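Local coordinates for protein erythromycin C-12 hydroxylase (Saccharopolyspora erythraea, PDB 2JJN) that catalyses the heme-dependent C-12 hydroxylation of the macrolactone ring of erythromycin D, giving erythromycin C in antibiotic biosynthesis, at residues 132-135 with 136-139; 250-253 with 254-257; 314-317 with 318-322. The protein carries 2 engineered substitutions. All blocks are in the same frame, centred on the assembly; numbering follows the deposited sequence. Where two conformers were deposited one is given.

Contact 1: 132-135 with 136-139; sequences SFDL and VDVL
Asp-134 folds its carboxylate over the backbone N-H groups two and three residues ahead: OD2 accepts from Val-136 N at 2.9 Å, while OD1 accepts from Asp-137 N at 2.9 Å. Both donors stand well above the carboxylate plane (68° and 76° out of it). A chi1 of 170° puts CG beside Asp-134's own carbonyl carbon, on the side where the helix begins. Leu-399 N and His-398 ND1, from the loop that leads into strand 400-402, also bond to OD2 and OD1 respectively, giving each oxygen two donors. The side chain of Asp-137 comes close as well, its OD1 3.2 Å from OD1 of Asp-134; His-398 touches Asp-137 and may ease this like-charge approach.

Val-136 CB lies 3.5 Å from Asp-134 OD2, and its side chain packs on Thr-247 of helix 228-259. Leu-135 sends its side chain away from the turn to Leu-399 and the same helix. On another flank Val-138 CG2 sits 3.7 Å from Phe-133 CD1, the two side chains meeting nearly at right angles. Backbone bonds start the helix: Val-138 N donates to Asp-134 O at 3.0 Å, and Leu-139 N to Leu-135 O at the same length. The two side-chain bonds make Asp-134 the N-cap of helix 135-140, at the end of edge strand 132-134.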
loop_
_atom_site.group_PDB
_atom_site.type_symbol
_atom_site.label_atom_id
_atom_site.label_comp_id
_atom_site.label_asym_id
_atom_site.label_seq_id
_atom_site.Cartn_x
_atom_site.Cartn_y
_atom_site.Cartn_z
ATOM N N SER A 132 20.227 17.448 6.190
ATOM C CA SER A 132 19.851 16.502 7.242
ATOM C C SER A 132 18.383 16.709 7.540
ATOM O O SER A 132 17.972 17.800 7.951
ATOM C CB SER A 132 20.676 16.816 8.502
ATOM O OG SER A 132 20.185 16.112 9.623
ATOM N N PHE A 133 17.553 15.690 7.267
ATOM C CA PHE A 133 16.104 15.871 7.365
ATOM C C PHE A 133 15.440 14.507 7.393
ATOM O O PHE A 133 16.087 13.504 7.105
ATOM C CB PHE A 133 15.558 16.704 6.192
ATOM C CG PHE A 133 15.826 16.109 4.826
ATOM C CD1 PHE A 133 14.865 15.268 4.228
ATOM C CD2 PHE A 133 16.979 16.437 4.105
ATOM C CE1 PHE A 133 15.043 14.759 2.932
ATOM C CE2 PHE A 133 17.210 15.908 2.823
ATOM C CZ PHE A 133 16.254 15.030 2.235
ATOM N N ASP A 134 14.159 14.505 7.774
ATOM C CA ASP A 134 13.391 13.281 7.797
ATOM C C ASP A 134 12.766 13.121 6.414
ATOM O O ASP A 134 11.958 13.964 6.030
ATOM C CB ASP A 134 12.302 13.346 8.867
ATOM C CG ASP A 134 11.341 12.207 8.781
ATOM O OD1 ASP A 134 10.188 12.367 9.268
ATOM O OD2 ASP A 134 11.665 11.156 8.212
ATOM N N LEU A 135 13.144 12.082 5.659
ATOM C CA LEU A 135 12.543 11.888 4.352
ATOM C C LEU A 135 11.025 11.765 4.420
ATOM O O LEU A 135 10.322 12.174 3.509
ATOM C CB LEU A 135 13.120 10.608 3.711
ATOM C CG LEU A 135 12.640 10.312 2.294
ATOM C CD1 LEU A 135 13.210 11.349 1.398
ATOM C CD2 LEU A 135 13.037 8.918 1.885
ATOM N N VAL A 136 10.506 11.184 5.511
ATOM C CA VAL A 136 9.065 10.980 5.593
ATOM C C VAL A 136 8.341 12.333 5.806
ATOM O O VAL A 136 7.454 12.707 5.054
ATOM C CB VAL A 136 8.713 9.972 6.713
ATOM C CG1 VAL A 136 7.186 9.849 6.858
ATOM C CG2 VAL A 136 9.320 8.622 6.432
ATOM N N ASP A 137 8.685 13.078 6.869
ATOM C CA ASP A 137 8.051 14.344 7.089
ATOM C C ASP A 137 8.203 15.310 5.911
ATOM O O ASP A 137 7.282 16.091 5.622
ATOM C CB ASP A 137 8.589 15.038 8.358
ATOM C CG ASP A 137 8.086 14.432 9.629
ATOM O OD1 ASP A 137 7.220 13.532 9.615
ATOM O OD2 ASP A 137 8.640 14.846 10.677
ATOM N N VAL A 138 9.374 15.264 5.242
ATOM C CA VAL A 138 9.680 16.277 4.219
ATOM C C VAL A 138 9.000 15.933 2.895
ATOM O O VAL A 138 8.464 16.817 2.211
ATOM C CB VAL A 138 11.189 16.443 3.987
ATOM C CG1 VAL A 138 11.490 17.272 2.715
ATOM C CG2 VAL A 138 11.808 17.141 5.201
ATOM N N LEU A 139 9.043 14.646 2.528
ATOM C CA LEU A 139 8.603 14.258 1.176
ATOM C C LEU A 139 7.646 13.072 1.157
ATOM O O LEU A 139 6.598 13.133 0.489
ATOM C CB LEU A 139 9.820 13.915 0.297
ATOM C CG LEU A 139 9.452 13.468 -1.134
ATOM C CD1 LEU A 139 8.731 14.579 -1.894
ATOM C CD2 LEU A 139 10.669 13.038 -1.939
#

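Contact 2: 250-253 with 254-257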
loop_
_atom_site.group_PDB
_atom_site.type_symbol
_atom_site.label_atom_id
_atom_site.label_comp_id
_atom_site.label_asym_id
_atom_site.label_seq_id
_atom_site.Cartn_x
_atom_site.Cartn_y
_atom_site.Cartn_z
ATOM N N LEU A 250 8.333 4.692 -0.605
ATOM C CA LEU A 250 9.486 5.589 -0.871
ATOM C C LEU A 250 10.543 5.451 0.214
ATOM O O LEU A 250 11.754 5.398 -0.093
ATOM C CB LEU A 250 9.025 7.040 -0.987
ATOM C CG LEU A 250 10.151 8.028 -1.333
ATOM C CD1 LEU A 250 10.792 7.598 -2.655
ATOM C CD2 LEU A 250 9.610 9.459 -1.460
ATOM N N GLY A 251 10.121 5.354 1.485
ATOM C CA GLY A 251 11.088 5.057 2.586
ATOM C C GLY A 251 11.837 3.749 2.274
ATOM O O GLY A 251 13.058 3.667 2.414
ATOM N N ASN A 252 11.097 2.700 1.875
ATOM C CA ASN A 252 11.699 1.401 1.614
ATOM C C ASN A 252 12.699 1.480 0.481
ATOM O O ASN A 252 13.728 0.799 0.531
ATOM C CB ASN A 252 10.612 0.359 1.311
ATOM C CG ASN A 252 9.815 0.001 2.593
ATOM O OD1 ASN A 252 10.141 0.486 3.693
ATOM N ND2 ASN A 252 8.831 -0.907 2.461
ATOM N N ILE A 253 12.411 2.308 -0.520
ATOM C CA ILE A 253 13.325 2.428 -1.668
ATOM C C ILE A 253 14.606 3.055 -1.162
ATOM O O ILE A 253 15.687 2.538 -1.443
ATOM C CB ILE A 253 12.671 3.353 -2.741
ATOM C CG1 ILE A 253 11.595 2.559 -3.503
ATOM C CG2 ILE A 253 13.727 3.877 -3.694
ATOM C CD1 ILE A 253 10.722 3.434 -4.402
ATOM N N VAL A 254 14.517 4.148 -0.403
ATOM C CA VAL A 254 15.776 4.749 0.046
ATOM C C VAL A 254 16.543 3.854 1.014
ATOM O O VAL A 254 17.804 3.716 0.926
ATOM C CB VAL A 254 15.498 6.133 0.688
ATOM C CG1 VAL A 254 16.813 6.684 1.300
ATOM C CG2 VAL A 254 14.941 7.041 -0.416
ATOM N N ARG A 255 15.821 3.172 1.912
ATOM C CA ARG A 255 16.484 2.214 2.812
ATOM C C ARG A 255 17.203 1.082 2.068
ATOM O O ARG A 255 18.355 0.711 2.404
ATOM C CB ARG A 255 15.465 1.591 3.776
ATOM C CG ARG A 255 15.079 2.389 4.940
ATOM C CD ARG A 255 14.695 1.325 6.049
ATOM N NE ARG A 255 13.413 0.726 5.683
ATOM C CZ ARG A 255 12.953 -0.478 6.047
ATOM N NH1 ARG A 255 13.706 -1.364 6.719
ATOM N NH2 ARG A 255 11.710 -0.803 5.673
ATOM N N THR A 256 16.537 0.596 1.011
ATOM C CA THR A 256 17.111 -0.544 0.272
ATOM C C THR A 256 18.326 -0.114 -0.570
ATOM O O THR A 256 19.353 -0.813 -0.612
ATOM C CB THR A 256 16.054 -1.204 -0.554
ATOM O OG1 THR A 256 14.943 -1.573 0.285
ATOM C CG2 THR A 256 16.601 -2.489 -1.173
ATOM N N LEU A 257 18.203 1.034 -1.244
ATOM C CA LEU A 257 19.364 1.556 -1.946
ATOM C C LEU A 257 20.518 1.866 -1.005
ATOM O O LEU A 257 21.678 1.671 -1.389
ATOM C CB LEU A 257 18.992 2.803 -2.752
ATOM C CG LEU A 257 18.008 2.572 -3.866
ATOM C CD1 LEU A 257 17.587 3.933 -4.516
ATOM C CD2 LEU A 257 18.679 1.681 -4.946
HETATM O O HOH W 1 11.729 2.933 5.479
#
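Asn-252 O is held by two donors of one residue, Thr-256: the hydroxyl OG1 lies 2.7 Å from this oxygen, and Thr-256 N reaches the same Asn-252 O at 2.9 Å. They approach from opposite faces of the carbonyl plane. The double grip follows from the threonine rotamer, in which OG1 lies beside the backbone N (chi1 -55°), facing the carbonyl one turn earlier; OG1 is also bonded to Arg-285 NH1.

The side chain of the same asparagine runs beside that of Arg-255, three residues on. Arg-255 NH2 donates to Asn-252 OD1 at 2.8 Å with a fairly straight N-H...O angle of 158°. The oxygen lies at the guanidinium edge, near its plane, but the donor stands above the amide carbonyl plane, in keeping with the two flat groups being turned 69° apart. A water accepts from Arg-255 NE at 2.8 Å and makes a weak bond to Asn-252 OD1. Asn-252 ND2 is spent on the carbonyls of Leu-394 and Arg-285, which fixes which way round the amide sits.

Ile-253 CG2 rests 3.9 Å from Leu-257 CD1; Ile-253 packs on both helix 274-284 and helix 356-374, Leu-257 on Leu-367 of the latter. Backbone bonds from Val-254 N to Leu-250 O, Arg-255 N to Gly-251 O and Leu-257 N to Ile-253 O repeat the i to i+4 pattern of regular alpha-helix, here near the C-terminal end of the long central helix of the cytochrome P450 fold.

Contact 3: 314-317 with 318-322; sequences TWVL and SANRD
Trp-315 turns the chain from strand to helix and meets Ser-318 through its first side-chain carbon, Trp-315 CB lying 3.8 Å from Ser-318 CB. It is the centre of an inverse gamma turn, closed by a weak bond from Val-316 N to Thr-314 O. Although Trp-315 holds the N-cap position, its indole leads away, donating through NE1 to His-52 ND1. Its carbonyl starts the helix: Ala-319 N reaches Trp-315 O at 2.9 Å, almost straight at 174°. Both residues reach Phe-54, just after strand 51-53, Trp-315 by its ring and Ser-318 OG by its bond to the carbonyl, while Asn-320 ND2 bonds to Ser-345 OG and to Arg-283 O of the preceding K helix.

Val-316 meets Asn-320. The backbone N of Asn-320 donates to Val-316 O at 2.8 Å, and the side chain curls back until its CG sits 3.2 Å from that same Val-316 O; chi1 of -74° puts CG beside its own backbone N. Val-316 CG1 lies 3.7 Å from Asn-320 ND2, where the two side chains cross obliquely. The strand-then-short-helix step, with its Asn-Arg pair, is consistent with the K' helix of cytochromes P450, which follows the sheet near the heme.

Leu-317, packed on Leu-31 and Leu-34 of helix 27-40, meets Arg-321 where the helix gives out. Arg-321 N makes a weak bond to Leu-317 O (3.3 Å, N-H...O angle 128°), and a better one to Ser-318 O at 3.0 Å. Bent at chi2, the arginine passes its CG 3.4 Å from Leu-317 O and carries its guanidinium on to a salt bridge with Asp-330 and a cation-pi contact with Tyr-284.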
loop_
_atom_site.group_PDB
_atom_site.type_symbol
_atom_site.label_atom_id
_atom_site.label_comp_id
_atom_site.label_asym_id
_atom_site.label_seq_id
_atom_site.Cartn_x
_atom_site.Cartn_y
_atom_site.Cartn_z
ATOM N N THR A 314 -2.925 -13.860 3.689
ATOM C CA THR A 314 -1.975 -14.286 2.634
ATOM C C THR A 314 -0.728 -13.437 2.714
ATOM O O THR A 314 -0.824 -12.229 2.556
ATOM C CB THR A 314 -2.526 -14.120 1.211
ATOM O OG1 THR A 314 -2.961 -12.779 0.976
ATOM C CG2 THR A 314 -3.713 -15.072 0.924
ATOM N N TRP A 315 0.409 -14.062 2.976
ATOM C CA TRP A 315 1.660 -13.346 3.237
ATOM C C TRP A 315 2.406 -13.090 1.936
ATOM O O TRP A 315 3.255 -13.873 1.477
ATOM C CB TRP A 315 2.505 -14.130 4.230
ATOM C CG TRP A 315 2.082 -13.942 5.651
ATOM C CD1 TRP A 315 1.148 -14.651 6.300
ATOM C CD2 TRP A 315 2.602 -12.972 6.566
ATOM N NE1 TRP A 315 1.041 -14.191 7.638
ATOM C CE2 TRP A 315 1.928 -13.155 7.806
ATOM C CE3 TRP A 315 3.543 -11.931 6.441
ATOM C CZ2 TRP A 315 2.185 -12.352 8.930
ATOM C CZ3 TRP A 315 3.818 -11.149 7.559
ATOM C CH2 TRP A 315 3.141 -11.359 8.785
ATOM N N VAL A 316 2.062 -11.956 1.313
ATOM C CA VAL A 316 2.773 -11.547 0.092
ATOM C C VAL A 316 4.295 -11.419 0.354
ATOM O O VAL A 316 5.117 -11.743 -0.497
ATOM C CB VAL A 316 2.141 -10.274 -0.493
ATOM C CG1 VAL A 316 3.110 -9.530 -1.405
ATOM C CG2 VAL A 316 0.873 -10.705 -1.284
ATOM N N LEU A 317 4.676 -10.942 1.536
ATOM C CA LEU A 317 6.103 -10.828 1.864
ATOM C C LEU A 317 6.769 -12.181 1.785
ATOM O O LEU A 317 7.882 -12.280 1.243
ATOM C CB LEU A 317 6.258 -10.253 3.261
ATOM C CG LEU A 317 7.702 -10.233 3.776
ATOM C CD1 LEU A 317 8.604 -9.341 2.850
ATOM C CD2 LEU A 317 7.715 -9.705 5.204
ATOM N N SER A 318 6.122 -13.219 2.326
ATOM C CA SER A 318 6.728 -14.553 2.260
ATOM C C SER A 318 6.753 -15.074 0.818
ATOM O O SER A 318 7.763 -15.637 0.359
ATOM C CB SER A 318 5.889 -15.457 3.143
ATOM O OG SER A 318 6.414 -16.799 3.165
ATOM N N ALA A 319 5.645 -14.906 0.099
ATOM C CA ALA A 319 5.590 -15.308 -1.331
ATOM C C ALA A 319 6.694 -14.666 -2.106
ATOM O O ALA A 319 7.310 -15.308 -2.975
ATOM C CB ALA A 319 4.222 -14.912 -1.936
ATOM N N ASN A 320 6.945 -13.367 -1.849
ATOM C CA ASN A 320 7.968 -12.644 -2.623
ATOM C C ASN A 320 9.397 -13.116 -2.304
ATOM O O ASN A 320 10.307 -12.827 -3.052
ATOM C CB ASN A 320 7.867 -11.158 -2.321
ATOM C CG ASN A 320 6.660 -10.466 -2.983
ATOM O OD1 ASN A 320 5.860 -11.072 -3.695
ATOM N ND2 ASN A 320 6.539 -9.150 -2.692
ATOM N N ARG A 321 9.596 -13.758 -1.149
ATOM C CA ARG A 321 10.956 -14.265 -0.772
ATOM C C ARG A 321 11.025 -15.798 -0.948
ATOM O O ARG A 321 11.953 -16.451 -0.441
ATOM C CB ARG A 321 11.230 -13.878 0.683
ATOM C CG ARG A 321 11.237 -12.360 0.919
ATOM C CD ARG A 321 12.266 -11.604 0.076
ATOM N NE ARG A 321 12.460 -10.275 0.619
ATOM C CZ ARG A 321 13.474 -9.905 1.411
ATOM N NH1 ARG A 321 14.458 -10.753 1.683
ATOM N NH2 ARG A 321 13.531 -8.673 1.906
ATOM N N ASP A 322 10.025 -16.343 -1.644
ATOM C CA ASP A 322 9.930 -17.835 -1.864
ATOM C C ASP A 322 10.805 -18.288 -3.036
ATOM O O ASP A 322 10.569 -17.886 -4.157
ATOM C CB ASP A 322 8.462 -18.159 -2.133
ATOM C CG ASP A 322 8.164 -19.625 -2.158
ATOM O OD1 ASP A 322 6.971 -19.996 -2.075
ATOM O OD2 ASP A 322 9.116 -20.421 -2.344
#

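In the fold
From the N terminus, the three contacts follow in series; none closes a loop, nests within another or crosses it. Contact 1 is the step from strand 132-134 into helix 135-140, and contact 2 joins successive turns far along helix 228-259. These two touch, Leu-135 CD2 meeting Val-254 CG2 at 3.5 Å and Leu-139 CD2 meeting Leu-250 CD2 at 3.8 Å, so the short helix packs on the long one. Contact 3 is a second strand-to-helix step, from strand 311-315 into helix 316-320. It comes no nearer than about 7 Å, nearest atoms, to contact 2, yet Tyr-284 is touched by both Thr-256 and Arg-321, placing helix 274-284 between helix 228-259 and the end of helix 316-320.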